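Local coordinates for uncharacterized protein (Ruminococcus gnavus, PDB 4QAN) that is of unknown function but binds a metal ion and has a cystatin-like fold as a divergent member of the NTF2-like superfamily, at residues A[55-60]-A[78-83]; A[121-126]-A[143-148]; A[137-142]-A[164-169]. All blocks are in the same frame, centred on the assembly; numbering follows the deposited sequence.

Contact 1: residues A[55-60]-A[78-83]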
# COMPACT_ATOMS: atom_id res chain seq x y z
N THR A 55 -3.88 10.32 5.28
CA THR A 55 -2.75 9.70 5.99
C THR A 55 -1.50 9.72 5.11
O THR A 55 -0.43 10.12 5.56
CB THR A 55 -3.07 8.26 6.42
OG1 THR A 55 -4.22 8.25 7.28
CG2 THR A 55 -1.89 7.62 7.14
N ALA A 56 -1.63 9.29 3.86
CA ALA A 56 -0.46 9.20 2.97
C ALA A 56 0.28 10.55 2.82
O ALA A 56 1.50 10.58 2.81
CB ALA A 56 -0.87 8.66 1.61
N LEU A 57 -0.46 11.65 2.73
CA LEU A 57 0.15 12.98 2.59
C LEU A 57 0.57 13.66 3.90
O LEU A 57 1.41 14.57 3.87
CB LEU A 57 -0.81 13.90 1.82
CG LEU A 57 -1.13 13.43 0.39
CD1 LEU A 57 -2.35 14.18 -0.15
CD2 LEU A 57 0.07 13.62 -0.52
N GLN A 58 0.04 13.21 5.04
CA GLN A 58 0.20 13.91 6.33
C GLN A 58 0.99 13.16 7.42
O GLN A 58 1.54 13.79 8.32
CB GLN A 58 -1.18 14.25 6.91
CG GLN A 58 -2.08 15.05 5.98
CD GLN A 58 -1.56 16.44 5.78
OE1 GLN A 58 -1.63 17.27 6.69
NE2 GLN A 58 -1.03 16.71 4.59
N ILE A 59 1.02 11.83 7.35
CA ILE A 59 1.61 11.04 8.42
C ILE A 59 3.01 11.53 8.85
O ILE A 59 3.84 11.83 8.01
CB ILE A 59 1.64 9.53 8.09
CG1 ILE A 59 1.97 8.73 9.35
CG2 ILE A 59 2.64 9.23 6.98
CD1 ILE A 59 1.50 7.30 9.31
N ASN A 60 3.23 11.58 10.16
CA ASN A 60 4.51 12.00 10.74
C ASN A 60 5.43 10.80 10.89
O ASN A 60 5.22 9.95 11.76
CB ASN A 60 4.26 12.65 12.11
CG ASN A 60 5.53 13.25 12.72
OD1 ASN A 60 6.64 12.74 12.56
ND2 ASN A 60 5.34 14.32 13.47
N ALA A 78 5.70 3.72 1.98
CA ALA A 78 6.72 4.70 1.62
C ALA A 78 6.40 6.07 2.19
O ALA A 78 5.21 6.36 2.40
CB ALA A 78 6.85 4.79 0.10
N PRO A 79 7.43 6.91 2.44
CA PRO A 79 7.29 8.22 3.07
C PRO A 79 6.80 9.36 2.14
O PRO A 79 7.50 10.35 1.90
CB PRO A 79 8.71 8.49 3.59
CG PRO A 79 9.58 7.82 2.60
CD PRO A 79 8.85 6.55 2.26
N THR A 80 5.57 9.20 1.67
CA THR A 80 4.97 10.13 0.73
C THR A 80 4.76 11.51 1.35
O THR A 80 4.83 12.51 0.65
CB THR A 80 3.64 9.58 0.18
OG1 THR A 80 3.92 8.55 -0.77
CG2 THR A 80 2.80 10.65 -0.49
N SER A 81 4.49 11.56 2.64
CA SER A 81 4.33 12.84 3.35
C SER A 81 5.62 13.67 3.36
O SER A 81 5.56 14.88 3.50
CB SER A 81 3.88 12.59 4.79
OG SER A 81 4.88 11.92 5.54
N ASP A 82 6.78 13.02 3.24
CA ASP A 82 8.03 13.75 3.08
C ASP A 82 8.41 13.93 1.61
O ASP A 82 8.98 14.94 1.25
CB ASP A 82 9.17 13.06 3.82
CG ASP A 82 9.01 13.15 5.33
OD1 ASP A 82 8.98 14.28 5.86
OD2 ASP A 82 8.91 12.10 5.98
N TYR A 83 8.12 12.93 0.79
CA TYR A 83 8.50 12.97 -0.62
C TYR A 83 7.34 12.51 -1.48
O TYR A 83 7.08 11.31 -1.57
CB TYR A 83 9.72 12.08 -0.84
CG TYR A 83 10.83 12.33 0.14
CD1 TYR A 83 11.61 13.47 0.05
CD2 TYR A 83 11.11 11.42 1.16
CE1 TYR A 83 12.65 13.71 0.95
CE2 TYR A 83 12.14 11.65 2.07
CZ TYR A 83 12.91 12.80 1.96
OH TYR A 83 13.94 13.05 2.84
O HOH W 1 3.32 8.89 3.59

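Contact 2: residues A[121-126]-A[143-148]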
# COMPACT_ATOMS: atom_id res chain seq x y z
N ALA A 121 -19.52 4.32 21.19
CA ALA A 121 -19.04 5.05 22.37
C ALA A 121 -17.64 5.61 22.15
O ALA A 121 -16.80 4.94 21.57
CB ALA A 121 -19.06 4.14 23.59
N GLU A 122 -17.39 6.83 22.62
CA GLU A 122 -16.08 7.46 22.52
C GLU A 122 -15.18 7.01 23.66
O GLU A 122 -15.42 7.37 24.80
CB GLU A 122 -16.19 8.99 22.54
CG GLU A 122 -16.70 9.61 21.24
CD GLU A 122 -16.53 11.12 21.18
OE1 GLU A 122 -15.48 11.64 21.63
OE2 GLU A 122 -17.45 11.79 20.66
N LYS A 123 -14.14 6.24 23.35
CA LYS A 123 -13.21 5.74 24.38
C LYS A 123 -12.56 6.91 25.13
O LYS A 123 -12.30 7.96 24.55
CB LYS A 123 -12.14 4.84 23.74
CG LYS A 123 -11.79 3.63 24.58
CD LYS A 123 -10.81 2.72 23.86
CE LYS A 123 -9.39 3.25 23.99
NZ LYS A 123 -8.40 2.36 23.32
N LYS A 124 -12.28 6.72 26.42
CA LYS A 124 -11.83 7.83 27.29
C LYS A 124 -10.33 7.83 27.56
O LYS A 124 -9.91 7.56 28.69
CB LYS A 124 -12.59 7.79 28.62
N GLU A 125 -9.52 8.15 26.54
CA GLU A 125 -8.06 8.23 26.67
C GLU A 125 -7.51 9.47 25.94
O GLU A 125 -7.19 9.40 24.76
CB GLU A 125 -7.38 6.98 26.08
CG GLU A 125 -8.21 5.70 26.04
CD GLU A 125 -8.23 4.96 27.36
OE1 GLU A 125 -7.14 4.54 27.80
OE2 GLU A 125 -9.33 4.78 27.93
N LYS A 126 -7.38 10.59 26.65
CA LYS A 126 -6.82 11.81 26.05
C LYS A 126 -5.32 11.69 25.76
O LYS A 126 -4.79 12.34 24.84
CB LYS A 126 -7.09 13.03 26.95
N GLU A 143 -10.83 7.53 19.26
CA GLU A 143 -10.89 6.07 19.38
C GLU A 143 -12.27 5.67 19.85
O GLU A 143 -12.68 6.04 20.95
CB GLU A 143 -9.84 5.55 20.36
CG GLU A 143 -8.47 5.34 19.74
CD GLU A 143 -7.47 4.76 20.74
OE1 GLU A 143 -7.27 5.41 21.79
OE2 GLU A 143 -6.91 3.67 20.48
N LEU A 144 -13.00 4.93 19.01
CA LEU A 144 -14.38 4.57 19.30
C LEU A 144 -14.52 3.08 19.55
O LEU A 144 -13.89 2.27 18.88
CB LEU A 144 -15.31 4.99 18.17
CG LEU A 144 -15.42 6.50 17.96
CD1 LEU A 144 -14.50 6.95 16.83
CD2 LEU A 144 -16.85 6.93 17.67
N GLU A 145 -15.34 2.76 20.54
CA GLU A 145 -15.79 1.41 20.79
C GLU A 145 -17.17 1.27 20.16
O GLU A 145 -18.04 2.11 20.40
CB GLU A 145 -15.90 1.15 22.29
CG GLU A 145 -14.63 1.37 23.08
CD GLU A 145 -14.82 1.10 24.56
OE1 GLU A 145 -15.98 1.08 25.02
OE2 GLU A 145 -13.81 0.90 25.27
N ILE A 146 -17.36 0.22 19.37
CA ILE A 146 -18.61 0.05 18.63
C ILE A 146 -19.25 -1.28 19.02
O ILE A 146 -18.62 -2.33 18.91
CB ILE A 146 -18.35 0.10 17.12
CG1 ILE A 146 -17.62 1.39 16.75
CG2 ILE A 146 -19.64 -0.02 16.32
CD1 ILE A 146 -16.89 1.31 15.44
N TYR A 147 -20.49 -1.22 19.48
CA TYR A 147 -21.23 -2.42 19.86
C TYR A 147 -22.26 -2.74 18.78
O TYR A 147 -23.15 -1.94 18.51
CB TYR A 147 -21.91 -2.23 21.23
CG TYR A 147 -20.91 -1.98 22.34
CD1 TYR A 147 -20.34 -3.03 23.05
CD2 TYR A 147 -20.50 -0.68 22.66
CE1 TYR A 147 -19.41 -2.81 24.05
CE2 TYR A 147 -19.57 -0.45 23.67
CZ TYR A 147 -19.02 -1.51 24.36
OH TYR A 147 -18.10 -1.30 25.35
N VAL A 148 -22.11 -3.90 18.17
CA VAL A 148 -23.03 -4.35 17.14
C VAL A 148 -23.64 -5.69 17.50
O VAL A 148 -23.20 -6.34 18.45
CB VAL A 148 -22.34 -4.45 15.76
CG1 VAL A 148 -21.74 -3.10 15.39
CG2 VAL A 148 -21.29 -5.55 15.75

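Contact 3: residues A[137-142]-A[164-169]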
# COMPACT_ATOMS: atom_id res chain seq x y z
N ALA A 137 -0.33 13.47 12.27
CA ALA A 137 -0.40 14.92 12.01
C ALA A 137 -1.86 15.36 11.79
O ALA A 137 -2.16 16.14 10.88
CB ALA A 137 0.47 15.31 10.83
N ALA A 138 -2.74 14.84 12.64
CA ALA A 138 -4.18 15.01 12.48
C ALA A 138 -4.71 16.10 13.40
O ALA A 138 -4.14 16.36 14.46
CB ALA A 138 -4.88 13.70 12.76
N GLN A 139 -5.81 16.71 13.00
CA GLN A 139 -6.49 17.69 13.84
C GLN A 139 -7.04 17.03 15.10
O GLN A 139 -6.79 17.50 16.20
CB GLN A 139 -7.62 18.37 13.08
CG GLN A 139 -7.15 19.20 11.90
CD GLN A 139 -8.27 20.04 11.33
OE1 GLN A 139 -9.33 19.51 10.97
NE2 GLN A 139 -8.07 21.35 11.27
N GLU A 140 -7.80 15.94 14.92
CA GLU A 140 -8.28 15.12 16.04
C GLU A 140 -8.17 13.63 15.69
O GLU A 140 -8.37 13.24 14.54
CB GLU A 140 -9.76 15.41 16.34
CG GLU A 140 -10.13 16.84 16.72
CD GLU A 140 -11.47 16.92 17.43
OE1 GLU A 140 -11.87 15.92 18.08
OE2 GLU A 140 -12.13 17.99 17.35
N VAL A 141 -7.84 12.82 16.69
CA VAL A 141 -8.03 11.37 16.63
C VAL A 141 -9.09 11.01 17.66
O VAL A 141 -9.07 11.50 18.78
CB VAL A 141 -6.73 10.60 16.93
CG1 VAL A 141 -7.01 9.13 17.25
CG2 VAL A 141 -5.79 10.69 15.75
N SER A 142 -10.03 10.16 17.26
CA SER A 142 -11.07 9.69 18.18
C SER A 142 -11.15 8.17 18.14
O SER A 142 -11.47 7.60 17.10
CB SER A 142 -12.41 10.30 17.82
OG SER A 142 -13.44 9.67 18.55
N TYR A 164 -9.01 15.47 9.47
CA TYR A 164 -8.13 16.40 8.77
C TYR A 164 -9.00 17.47 8.14
O TYR A 164 -9.98 17.16 7.48
CB TYR A 164 -7.34 15.72 7.67
CG TYR A 164 -6.40 14.63 8.10
CD1 TYR A 164 -5.07 14.91 8.41
CD2 TYR A 164 -6.82 13.31 8.14
CE1 TYR A 164 -4.19 13.89 8.78
CE2 TYR A 164 -5.95 12.29 8.51
CZ TYR A 164 -4.64 12.58 8.82
OH TYR A 164 -3.80 11.55 9.18
N GLU A 165 -8.61 18.73 8.34
CA GLU A 165 -9.33 19.88 7.78
C GLU A 165 -10.84 19.78 7.98
O GLU A 165 -11.62 20.04 7.06
CB GLU A 165 -8.97 20.06 6.30
CG GLU A 165 -7.47 20.07 6.05
CD GLU A 165 -7.06 21.00 4.92
OE1 GLU A 165 -7.05 22.23 5.14
OE2 GLU A 165 -6.72 20.49 3.83
N LYS A 166 -11.23 19.41 9.19
CA LYS A 166 -12.63 19.39 9.61
C LYS A 166 -13.45 18.26 8.97
O LYS A 166 -14.67 18.30 9.00
CB LYS A 166 -13.29 20.76 9.34
CG LYS A 166 -12.34 21.95 9.46
CD LYS A 166 -13.06 23.25 9.77
CE LYS A 166 -12.86 23.63 11.23
NZ LYS A 166 -13.59 24.88 11.58
N ASN A 167 -12.78 17.25 8.41
CA ASN A 167 -13.46 16.12 7.77
C ASN A 167 -12.97 14.81 8.33
O ASN A 167 -11.76 14.57 8.38
CB ASN A 167 -13.21 16.12 6.27
CG ASN A 167 -13.84 17.30 5.57
OD1 ASN A 167 -14.89 17.80 5.99
ND2 ASN A 167 -13.21 17.74 4.50
N TRP A 168 -13.89 13.94 8.73
CA TRP A 168 -13.53 12.69 9.38
C TRP A 168 -13.38 11.52 8.41
O TRP A 168 -14.07 11.45 7.39
CB TRP A 168 -14.56 12.32 10.45
CG TRP A 168 -14.50 13.25 11.62
CD1 TRP A 168 -15.19 14.41 11.79
CD2 TRP A 168 -13.70 13.09 12.79
NE1 TRP A 168 -14.87 14.99 12.99
CE2 TRP A 168 -13.95 14.19 13.62
CE3 TRP A 168 -12.79 12.11 13.21
CZ2 TRP A 168 -13.33 14.34 14.86
CZ3 TRP A 168 -12.17 12.26 14.43
CH2 TRP A 168 -12.45 13.37 15.25
N LYS A 169 -12.45 10.63 8.74
CA LYS A 169 -12.36 9.34 8.09
C LYS A 169 -11.85 8.29 9.06
O LYS A 169 -11.32 8.60 10.12
CB LYS A 169 -11.46 9.42 6.85
CG LYS A 169 -12.12 10.14 5.68
CD LYS A 169 -11.65 9.58 4.36
CE LYS A 169 -12.26 10.35 3.20
NZ LYS A 169 -11.53 9.99 1.96

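Contact 1: residues A[55-60]-A[78-83]
The last turn of helix 52-58 meets a short helical bend at 80-82, and the two backbones come nearest at Leu57 and Ser81, whose CA atoms are 4.3 Å apart. Ile59 is the first residue to leave the helical path. Its carbonyl therefore turns out of the helix and can be reached from the bend. Ser81 OG lies between the backbone N and the carbonyl carbon (chi1 65°) and donates to Ile59 O at 2.7 Å. The donor sits in the carbonyl plane, with a C=O...OG angle of 155°. Ser81 CB rests on Leu57 O at 3.3 Å. Ile59 CG2 flanks the hydroxyl at 3.8 Å from Ser81 OG.

Thr80 CG2 is anti to the backbone N and packs on Leu57 CD2 at 4.0 Å, where the two side chains cross obliquely. Thr80 CG2 also lies 3.5 Å from Ala56 O. Thr80 OG1, anti to the carbonyl carbon, hydrogen-bonds to Thr90 OG1 of helix 87-108.

A water links the two backbones where they do not bond directly. The water oxygen lies 2.6 Å from Ala56 O and takes the N-H of Ser81 at 3.1 Å from Ser81 N. Ala78 O is a weaker partner, and the water's protons need not serve both carbonyls at once. Pro79 is the centre of an inverse gamma turn, and Pro79 O accepts from both Asp82 N and Tyr83 N.

Helix 87-108 packs against both segments, with Ala56 on Thr90 and Met94 and Thr80 on Phe87. On the side of helix 61-67, Ile59 touches Thr64, and strand 153-164 reaches Thr55 and Gln58 through Tyr164.

Contact 2: residues A[121-126]-A[143-148]
Three backbone hydrogen bonds hold the end of strand 116-122 and the residue after it to strand 140-150. Ala121 and Glu145 form an antiparallel hydrogen-bonded pair. Ala121 N donates to Glu145 O at 2.8 Å in an almost straight bond (175° at the hydrogen). Glu145 N returns a bond to Ala121 O, also 2.8 Å, so both residues have their facing N-H and C=O groups satisfied. Ala121 O also takes a CH...O contact from Leu144 CA at 3.3 Å. Glu122 and Leu144 make the next pair, which is non-hydrogen-bonded. Lys123 N then closes on Glu143 O at 2.8 Å, although regular strand geometry has already ended at Glu122. On its other edge, strand 140-150 bonds to strand 153-164, where Leu144 and Phe159 share backbone hydrogen bonding.

Glu143 N is satisfied by Glu129 OE2. The carboxylate of Glu143 meets Lys123, whose side chain runs alongside it in the same direction and bends at chi3 (80°). The salt bridge is long, with Lys123 NZ 3.5 Å from Glu143 OE2, and its hydrogen bond is weak. Glu175 gives the ammonium a second, weak ion-pair partner. Glu145 crosses Lys123 at about a right angle, and Glu145 OE2 lies 3.5 Å from Lys123 CG. It thus meets the aliphatic part of the lysine, while the charged ends stay apart. Glu122 OE2 is close to Glu27 OE2, a proximity of like charges that may raise the proton affinity of one of them. Glu27 OE2 is also hydrogen-bonded with Ser142 OG.

Leu144 and Ile146 pack on Val31 of helix 27-39. A helix lying against a curled antiparallel sheet is the pattern of the cystatin-like, NTF2-like fold.

Contact 3: residues A[137-142]-A[164-169]
A two-residue beta hairpin with a type I' turn, Tyr164 to Asn167, joins strands 153-164 and 167-172 and meets the segment 137-142 leading into strand 140-150. Tyr164 N and O bond to Asn167 O and N and close the turn. Gln139 reaches into it with an extended chain. Gln139 OE1 accepts from Lys166 N at 2.6 Å, in the plane of the amide carbonyl. Glu165 N is also close, but its angle is too poor for a bond.

Ala137, with positive phi, ends helix 126-135 in a Schellman motif. Ala138 follows and lays its CB over one face of the Tyr164 ring, 4.0 Å above the plane and toward the rim. The phenol OH bonds to Leu136 O.

Trp168 reaches across strand 153-164, past Gln163, to strand 140-150. Trp168 CH2 lies 3.5 Å from Glu140 CB, and Trp168 CZ3 is 3.9 Å from Ser142 CB. An alanine here would lose both contacts and would probably loosen the packing between the hairpin and strand 140-150. Glu140 OE1 lies at the indole edge, in the ring plane, 3.9 Å from Trp168 CH2, with the carboxylate turned 81° to the ring.

In the fold
Contacts 2 and 3 share strand 140-150 and lie in the five-stranded antiparallel sheet. Their centres are 16 Å apart, and along the chain their segments alternate. They touch lightly, with Glu122 OE1 4.2 Å from Ser142 OG. Contact 1 precedes both in sequence and lies among the helices beside that sheet, its centre 15 Å from that of contact 3. There Gln58 of contact 1 packs on contact 3: Gln58 CB is 3.6 Å from Tyr164 CE1, and Gln58 O is 3.1 Å from Ala137 CB. Contacts 1 and 2 do not touch; their nearest atoms are about 13 Å apart. All three lie away from Ser360, a magnesium ligand in a structure of this protein, though no ion is bound to this chain here.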